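Local structure of rhamnosidase B (Bacillus sp., 2OKX) at residues I451-E456 with N484-I489; R506-T511 with H522-R527. The protein catalyses the release of terminal alpha-L-rhamnose from rhamnosides, as an inverting glycoside hydrolase of family 78. One frame throughout, in Å; residues are numbered along the deposited sequence.

Contact 1: I451-E456 with N484-I489; sequences IGFELE and NTFRYI
Phe453 drives the edge of its ring into the face of Tyr488. The leading corner, CZ, stands 3.6 Å from Tyr488 CD2 and lies over the tyrosine ring toward its rim, nearer CG and CD2 than the hydroxyl end. With the planes at 83° and the centroids 5.2 Å apart, this is a T-shaped pair in which the phenylalanine supplies the edge and the tyrosine the face. Having CG anti to the backbone N (chi1 177°) helps place the Tyr488 ring with that face beneath CZ. The next corner along the Phe453 edge, CE1, comes 3.9 Å from Phe486 CZ, so one ring edge serves both aromatic partners. Phe486 in turn takes Ile451 at its own edge: CG2 of Ile451 is 3.8 Å from Phe486 CE1, and the branch carbon CB of Ile451 lies in the plane of that ring.

No hydrogen bond joins the two strands. They face each other across the interior of a beta-sandwich, the concanavalin-like domain. The axes of 451-456 and 485-489 come within 10.5 Å and run the same way to within 23°, and Ile451 and Phe453 from one sheet meet Phe486 and Tyr488 from the other between them. With an alanine in place of Phe453 the Tyr488 face would probably lose its edge-on partner, and a gap is likely to open beside Phe486 CZ. The polar end of Tyr488 is fixed separately, its OH hydrogen-bonded to Gln495, while Arg503 and Ala465 lie against Phe486.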
# COMPACT_ATOMS: atom_id res chain seq x y z
N ILE A 451 -0.32 15.84 -2.31
CA ILE A 451 -0.42 17.04 -1.49
C ILE A 451 0.05 18.25 -2.28
O ILE A 451 1.07 18.19 -2.97
CB ILE A 451 0.43 16.91 -0.22
CG1 ILE A 451 -0.11 15.77 0.65
CG2 ILE A 451 0.46 18.23 0.55
CD1 ILE A 451 0.81 15.38 1.79
N GLY A 452 -0.71 19.33 -2.19
CA GLY A 452 -0.36 20.54 -2.90
C GLY A 452 -0.62 21.77 -2.06
O GLY A 452 -1.40 21.74 -1.10
N PHE A 453 0.06 22.86 -2.39
CA PHE A 453 -0.13 24.11 -1.66
C PHE A 453 0.38 25.29 -2.47
O PHE A 453 1.07 25.12 -3.48
CB PHE A 453 0.59 24.07 -0.31
CG PHE A 453 2.09 23.98 -0.42
CD1 PHE A 453 2.74 22.75 -0.36
CD2 PHE A 453 2.86 25.13 -0.60
CE1 PHE A 453 4.13 22.66 -0.46
CE2 PHE A 453 4.26 25.05 -0.71
CZ PHE A 453 4.89 23.82 -0.64
N GLU A 454 0.01 26.48 -2.02
CA GLU A 454 0.44 27.73 -2.63
C GLU A 454 0.62 28.66 -1.45
O GLU A 454 -0.24 28.73 -0.57
CB GLU A 454 -0.62 28.28 -3.59
CG GLU A 454 -0.23 29.63 -4.17
CD GLU A 454 -1.17 30.10 -5.27
OE1 GLU A 454 -1.06 31.27 -5.67
OE2 GLU A 454 -2.01 29.30 -5.72
N LEU A 455 1.73 29.38 -1.43
CA LEU A 455 2.00 30.28 -0.32
C LEU A 455 3.04 31.34 -0.67
O LEU A 455 3.68 31.29 -1.72
CB LEU A 455 2.50 29.46 0.88
CG LEU A 455 3.74 28.58 0.66
CD1 LEU A 455 5.00 29.44 0.59
CD2 LEU A 455 3.87 27.57 1.80
N GLU A 456 3.18 32.30 0.23
CA GLU A 456 4.17 33.37 0.10
C GLU A 456 5.00 33.25 1.36
O GLU A 456 4.45 33.14 2.45
CB GLU A 456 3.50 34.75 0.09
CG GLU A 456 2.56 35.00 -1.06
CD GLU A 456 1.98 36.40 -1.02
OE1 GLU A 456 0.77 36.54 -1.27
OE2 GLU A 456 2.74 37.35 -0.75
N ASN A 484 5.93 9.12 5.83
CA ASN A 484 4.85 9.72 5.05
C ASN A 484 5.04 11.23 5.02
O ASN A 484 4.17 11.98 5.46
CB ASN A 484 3.52 9.36 5.72
CG ASN A 484 2.42 9.10 4.72
OD1 ASN A 484 2.68 8.76 3.57
ND2 ASN A 484 1.18 9.23 5.17
N THR A 485 6.16 11.66 4.46
CA THR A 485 6.51 13.07 4.49
C THR A 485 7.25 13.64 3.29
O THR A 485 7.62 12.93 2.36
CB THR A 485 7.46 13.32 5.67
OG1 THR A 485 8.70 12.65 5.39
CG2 THR A 485 6.90 12.75 6.96
N PHE A 486 7.45 14.95 3.36
CA PHE A 486 8.24 15.69 2.39
C PHE A 486 8.62 17.01 3.04
O PHE A 486 7.94 17.48 3.96
CB PHE A 486 7.50 15.90 1.04
CG PHE A 486 6.47 17.01 1.03
CD1 PHE A 486 5.15 16.72 0.72
CD2 PHE A 486 6.83 18.34 1.25
CE1 PHE A 486 4.19 17.74 0.63
CE2 PHE A 486 5.88 19.36 1.16
CZ PHE A 486 4.57 19.06 0.84
N ARG A 487 9.75 17.56 2.63
CA ARG A 487 10.19 18.85 3.14
C ARG A 487 10.37 19.72 1.92
O ARG A 487 10.97 19.30 0.92
CB ARG A 487 11.51 18.75 3.90
CG ARG A 487 12.17 20.13 4.10
CD ARG A 487 13.25 20.09 5.17
NE ARG A 487 12.68 19.88 6.49
CZ ARG A 487 13.39 19.77 7.61
NH1 ARG A 487 14.72 19.84 7.55
NH2 ARG A 487 12.79 19.59 8.77
N TYR A 488 9.86 20.94 2.00
CA TYR A 488 9.95 21.90 0.92
C TYR A 488 10.58 23.15 1.51
O TYR A 488 10.11 23.68 2.51
CB TYR A 488 8.56 22.23 0.39
CG TYR A 488 8.53 23.26 -0.71
CD1 TYR A 488 8.60 22.89 -2.05
CD2 TYR A 488 8.42 24.62 -0.40
CE1 TYR A 488 8.56 23.85 -3.07
CE2 TYR A 488 8.39 25.59 -1.41
CZ TYR A 488 8.46 25.20 -2.73
OH TYR A 488 8.42 26.15 -3.72
N ILE A 489 11.67 23.60 0.90
CA ILE A 489 12.36 24.80 1.36
C ILE A 489 12.03 25.90 0.36
O ILE A 489 12.28 25.77 -0.84
CB ILE A 489 13.89 24.58 1.42
CG1 ILE A 489 14.18 23.33 2.26
CG2 ILE A 489 14.56 25.79 2.05
CD1 ILE A 489 15.61 22.85 2.17

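Contact 2: R506-T511 with H522-R527; sequences RYLFLT and HEIYIR. With CA (calcium ion), chain C.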
# COMPACT_ATOMS: atom_id res chain seq x y z
N ARG A 506 -5.33 11.07 6.72
CA ARG A 506 -6.50 11.89 6.98
C ARG A 506 -6.05 13.23 7.55
O ARG A 506 -6.58 14.28 7.19
CB ARG A 506 -7.47 11.23 7.97
CG ARG A 506 -8.51 12.23 8.48
CD ARG A 506 -9.70 11.62 9.24
NE ARG A 506 -10.51 12.70 9.82
CZ ARG A 506 -11.58 12.53 10.59
NH1 ARG A 506 -12.01 11.31 10.91
NH2 ARG A 506 -12.21 13.59 11.09
N TYR A 507 -5.07 13.19 8.45
CA TYR A 507 -4.57 14.40 9.10
C TYR A 507 -3.18 14.77 8.60
O TYR A 507 -2.31 13.92 8.53
CB TYR A 507 -4.51 14.19 10.62
CG TYR A 507 -5.80 13.67 11.20
CD1 TYR A 507 -6.81 14.55 11.63
CD2 TYR A 507 -6.02 12.30 11.34
CE1 TYR A 507 -8.00 14.07 12.18
CE2 TYR A 507 -7.20 11.81 11.89
CZ TYR A 507 -8.19 12.70 12.30
OH TYR A 507 -9.33 12.20 12.88
N LEU A 508 -2.99 16.04 8.27
CA LEU A 508 -1.70 16.50 7.78
C LEU A 508 -1.04 17.47 8.75
O LEU A 508 -1.60 18.52 9.08
CB LEU A 508 -1.85 17.18 6.42
CG LEU A 508 -0.55 17.64 5.75
CD1 LEU A 508 0.26 16.43 5.30
CD2 LEU A 508 -0.88 18.52 4.55
N PHE A 509 0.14 17.11 9.23
CA PHE A 509 0.88 18.00 10.10
C PHE A 509 1.68 18.88 9.15
O PHE A 509 2.56 18.38 8.44
CB PHE A 509 1.85 17.22 11.01
CG PHE A 509 1.18 16.58 12.19
CD1 PHE A 509 0.42 15.42 12.03
CD2 PHE A 509 1.31 17.13 13.46
CE1 PHE A 509 -0.20 14.83 13.14
CE2 PHE A 509 0.70 16.55 14.56
CZ PHE A 509 -0.06 15.39 14.40
N LEU A 510 1.37 20.17 9.11
CA LEU A 510 2.09 21.09 8.24
C LEU A 510 2.86 21.99 9.19
O LEU A 510 2.27 22.80 9.91
CB LEU A 510 1.11 21.92 7.40
CG LEU A 510 1.75 22.80 6.32
CD1 LEU A 510 2.35 21.91 5.23
CD2 LEU A 510 0.71 23.73 5.73
N THR A 511 4.18 21.85 9.20
CA THR A 511 5.01 22.63 10.11
C THR A 511 5.93 23.60 9.38
O THR A 511 6.71 23.21 8.51
CB THR A 511 5.81 21.69 11.02
OG1 THR A 511 4.92 20.70 11.56
CG2 THR A 511 6.43 22.45 12.17
N HIS A 522 -1.99 30.49 1.05
CA HIS A 522 -3.13 30.72 0.18
C HIS A 522 -4.03 29.50 0.11
O HIS A 522 -5.25 29.62 0.01
CB HIS A 522 -2.67 31.12 -1.22
CG HIS A 522 -2.18 32.53 -1.31
ND1 HIS A 522 -0.93 32.91 -0.88
CD2 HIS A 522 -2.80 33.66 -1.73
CE1 HIS A 522 -0.80 34.22 -1.02
NE2 HIS A 522 -1.92 34.70 -1.53
N GLU A 523 -3.42 28.32 0.16
CA GLU A 523 -4.18 27.07 0.15
C GLU A 523 -3.32 25.84 0.35
O GLU A 523 -2.16 25.78 -0.07
CB GLU A 523 -4.98 26.92 -1.14
CG GLU A 523 -4.18 26.96 -2.42
CD GLU A 523 -5.06 26.79 -3.65
OE1 GLU A 523 -6.14 27.41 -3.68
OE2 GLU A 523 -4.67 26.05 -4.58
N ILE A 524 -3.89 24.86 1.04
CA ILE A 524 -3.26 23.58 1.30
C ILE A 524 -4.38 22.62 0.94
O ILE A 524 -5.53 22.82 1.34
CB ILE A 524 -2.83 23.43 2.79
CG1 ILE A 524 -2.27 22.02 3.05
CG2 ILE A 524 -3.99 23.72 3.72
CD1 ILE A 524 -1.01 21.69 2.28
N TYR A 525 -4.07 21.60 0.14
CA TYR A 525 -5.10 20.67 -0.31
C TYR A 525 -4.46 19.37 -0.77
O TYR A 525 -3.25 19.19 -0.69
CB TYR A 525 -5.84 21.29 -1.49
CG TYR A 525 -4.90 21.66 -2.62
CD1 TYR A 525 -4.28 22.91 -2.66
CD2 TYR A 525 -4.56 20.73 -3.61
CE1 TYR A 525 -3.34 23.23 -3.66
CE2 TYR A 525 -3.63 21.03 -4.60
CZ TYR A 525 -3.02 22.28 -4.62
OH TYR A 525 -2.09 22.56 -5.59
N ILE A 526 -5.30 18.47 -1.27
CA ILE A 526 -4.81 17.21 -1.80
C ILE A 526 -5.46 16.96 -3.15
O ILE A 526 -6.64 17.28 -3.34
CB ILE A 526 -5.11 16.00 -0.87
CG1 ILE A 526 -4.38 14.76 -1.40
CG2 ILE A 526 -6.62 15.74 -0.79
CD1 ILE A 526 -4.45 13.54 -0.49
N ARG A 527 -4.70 16.45 -4.10
CA ARG A 527 -5.27 16.11 -5.39
C ARG A 527 -5.49 14.62 -5.26
O ARG A 527 -4.56 13.82 -5.44
CB ARG A 527 -4.30 16.45 -6.53
CG ARG A 527 -4.04 17.95 -6.68
CD ARG A 527 -3.12 18.28 -7.86
NE ARG A 527 -3.76 18.00 -9.14
CZ ARG A 527 -4.67 18.78 -9.71
NH1 ARG A 527 -5.05 19.92 -9.14
NH2 ARG A 527 -5.21 18.41 -10.86
CA CA C . -6.77 31.12 -1.47
O HOH W 1 -7.86 29.11 -1.88
O HOH W 2 -5.55 33.16 -1.12
O HOH W 3 -7.42 31.04 0.75
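Leu508 carries its CG opposite the backbone N (chi1 -177°), and Ile524 sends CG1 out in the same sense (chi1 175°), which puts the leucine branch and the isoleucine CG1 arm in the space between the facing strands. A bend at the second torsion of Ile524 (chi2 63°) then brings CD1 to 3.9 Å from Leu508 CD2. Leu510, two residues on and on the same face of its strand, adds a looser touch, its CD2 lying 4.4 Å from Ile524 CG1. One isoleucine thus meets two leucines, by methyl and methylene contacts alone; nothing polar crosses here. This is interior packing between the two sheets of the concanavalin-like beta-sandwich.

The N-terminal end of 522-527 does different work. His522 and Glu523 both face Glu454, a classic beta bulge, and the His522 carbonyl oxygen binds a calcium ion, O to metal 2.6 Å. Three waters bind the ion as well, and three further ligand atoms, the Val423 carbonyl oxygen among them, complete the site. Glu523 acts in the second shell: water 1, one of the three, donates a hydrogen bond from its O to Glu523 OE1 (3.0 Å), which probably helps hold that water in place. The same carboxylate is itself fixed, OE1 by the hydroxyl of Tyr204 and OE2 by a salt bridge to Lys202.

Around the apolar contact, Phe453 of strand 450-457 and Ile420 of a loop lie against Ile524, and Ile451 lies against Leu508. Strand 507-513 runs between its antiparallel neighbours 436-443 and 462-472, while strand 520-528 pairs with 450-457, 201-203 and 427-428 in the opposing sheet.

Overall arrangement
Contacts 1 and 2 fasten the same two sheets of one sandwich, their centres about 8 Å apart. Strands 450-457 and 520-528 lie side by side in one sheet, joined by probable hydrogen bonds of 3.0 Å from Tyr525 N to Gly452 O and from His522 N to Glu454 O; the other sheet supplies 485-489 and 507-513. Phe453 and Ile524, neighbours in the first sheet, make their apolar layers continuous. The calcium ion sits about 10 Å from the nearest atom of the Phe453 side chain. Catalysis in this family belongs to the alpha-helical barrel, and Asp835, from that part of the chain, forms a salt bridge to Arg506, joining segment 506-511 to it.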